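Local coordinates for hypothetical protein (Uncultured marine organism, PDB 2OD6) that is of unknown function but forms a dimer of ferredoxin-like subunits whose pocket holds a fatty-acid-like ligand, modelled as 10-oxohexadecanoic acid, at the interface of chains A and B. Numbering follows the deposited sequence. Chains: chain A/B, hypothetical protein.

The interface of chains A and B. Residues chain A 50-53; chain B 7, 103-105.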
loop_
_atom_site.group_PDB
_atom_site.type_symbol
_atom_site.label_atom_id
_atom_site.label_comp_id
_atom_site.label_asym_id
_atom_site.label_seq_id
_atom_site.Cartn_x
_atom_site.Cartn_y
_atom_site.Cartn_z
ATOM N N ASN A 50 0.825 8.973 -0.645
ATOM C CA ASN A 50 0.341 8.964 0.761
ATOM C C ASN A 50 1.437 9.403 1.613
ATOM O O ASN A 50 2.486 8.838 1.449
ATOM C CB ASN A 50 -0.083 7.532 1.140
ATOM C CG ASN A 50 -1.124 6.956 0.201
ATOM O OD1 ASN A 50 -2.318 7.155 0.413
ATOM N ND2 ASN A 50 -0.671 6.189 -0.863
ATOM N N ARG A 51 1.232 10.410 2.468
ATOM C CA ARG A 51 2.323 10.947 3.295
ATOM C C ARG A 51 2.305 10.131 4.576
ATOM O O ARG A 51 1.258 10.060 5.226
ATOM C CB ARG A 51 1.983 12.402 3.658
ATOM C CG ARG A 51 2.787 13.007 4.776
ATOM C CD ARG A 51 4.058 13.164 4.293
ATOM N NE ARG A 51 4.926 13.751 5.311
ATOM C CZ ARG A 51 4.791 14.959 5.850
ATOM N NH1 ARG A 51 3.910 15.835 5.424
ATOM N NH2 ARG A 51 5.686 15.317 6.747
ATOM N N VAL A 52 3.461 9.599 4.979
ATOM C CA VAL A 52 3.536 8.741 6.165
ATOM C C VAL A 52 3.787 9.670 7.362
ATOM O O VAL A 52 4.786 10.403 7.378
ATOM C CB VAL A 52 4.637 7.661 6.063
ATOM C CG1 VAL A 52 4.750 6.863 7.458
ATOM C CG2 VAL A 52 4.376 6.657 4.843
ATOM N N TRP A 53 2.877 9.659 8.336
ATOM C CA TRP A 53 3.002 10.578 9.489
ATOM C C TRP A 53 3.396 9.935 10.847
ATOM O O TRP A 53 3.737 10.667 11.794
ATOM C CB TRP A 53 1.773 11.462 9.623
ATOM C CG TRP A 53 0.404 10.714 9.664
ATOM C CD1 TRP A 53 -0.430 10.532 8.668
ATOM C CD2 TRP A 53 -0.161 10.015 10.810
ATOM N NE1 TRP A 53 -1.520 9.810 9.085
ATOM C CE2 TRP A 53 -1.386 9.494 10.402
ATOM C CE3 TRP A 53 0.233 9.850 12.150
ATOM C CZ2 TRP A 53 -2.226 8.779 11.268
ATOM C CZ3 TRP A 53 -0.584 9.128 12.994
ATOM C CH2 TRP A 53 -1.809 8.617 12.555
ATOM N N PHE B 7 -7.486 9.026 5.041
ATOM C CA PHE B 7 -6.451 8.289 5.753
ATOM C C PHE B 7 -6.288 6.882 5.185
ATOM O O PHE B 7 -7.246 6.212 4.953
ATOM C CB PHE B 7 -6.804 8.200 7.234
ATOM C CG PHE B 7 -6.529 9.468 8.013
ATOM C CD1 PHE B 7 -7.241 10.627 7.779
ATOM C CD2 PHE B 7 -5.555 9.476 8.981
ATOM C CE1 PHE B 7 -6.974 11.813 8.507
ATOM C CE2 PHE B 7 -5.296 10.632 9.720
ATOM C CZ PHE B 7 -6.026 11.797 9.471
ATOM N N ARG B 103 0.965 4.728 8.738
ATOM C CA ARG B 103 -0.279 5.495 8.733
ATOM C C ARG B 103 -0.074 6.775 7.956
ATOM O O ARG B 103 0.893 7.485 8.183
ATOM C CB ARG B 103 -0.707 5.775 10.180
ATOM C CG ARG B 103 -0.930 4.496 10.890
ATOM C CD ARG B 103 -1.491 4.584 12.261
ATOM N NE ARG B 103 -1.749 3.205 12.675
ATOM C CZ ARG B 103 -2.077 2.797 13.892
ATOM N NH1 ARG B 103 -2.229 3.658 14.896
ATOM N NH2 ARG B 103 -2.261 1.497 14.099
ATOM N N CYS B 104 -1.005 7.060 7.047
ATOM C CA CYS B 104 -0.816 8.018 6.006
ATOM C C CYS B 104 -1.993 8.950 5.815
ATOM O O CYS B 104 -3.141 8.604 6.085
ATOM C CB CYS B 104 -0.510 7.317 4.666
ATOM S SG CYS B 104 0.899 6.228 4.730
ATOM N N LEU B 105 -1.680 10.147 5.350
ATOM C CA LEU B 105 -2.699 11.016 4.754
ATOM C C LEU B 105 -2.672 10.857 3.243
ATOM O O LEU B 105 -1.622 10.875 2.611
ATOM C CB LEU B 105 -2.391 12.482 5.121
ATOM C CG LEU B 105 -2.496 12.858 6.600
ATOM C CD1 LEU B 105 -1.650 14.088 6.887
ATOM C CD2 LEU B 105 -3.966 13.071 6.977
#
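The carbonyl oxygen of B:Arg103 takes the backbone N-H of A:Trp53 at 2.9 Å, a nearly straight bond (168° at H) that meets the oxygen almost head-on. That same oxygen lies 3.3 Å above the plane of the A:Trp53 indole, toward its rim, so one residue of chain A both donates to it and lies against it. Further along, A:Arg51 pairs with B:Leu105 through two backbone hydrogen bonds, one in each direction: A:Arg51 N to B:Leu105 O and B:Leu105 N to A:Arg51 O, each 2.9 Å. The end of strand 44-52 of chain A thus runs antiparallel to strand 98-109 of chain B, and the two-fold repeats this joint with the chains exchanged in the dimer.

A:Trp53 has more of its own surface hidden by the partner than any other residue of the patch. Its CG sits between the backbone N and the carbonyl carbon (chi1 53°), which folds the indole back across chain B. CB of B:Arg103 stands over the face of the six-membered ring, 3.9 Å from its centroid. B:Phe7 comes in crosswise, with CZ2 of the indole at the edge of the phenyl ring, while, within chain B, CD2 of B:Leu105 lies over one phenyl face, toward the rim. CG of B:Leu105 also touches the indole, 3.7 Å from CD1 of A:Trp53.

On the other side of the paired strands, B:Cys104 points its side chain at chain A. Its CB packs against CB of A:Asn50, and its SG, anti to its own carbonyl carbon (chi1 -56°), rests 3.5 Å from the methyl CG2 of A:Val52.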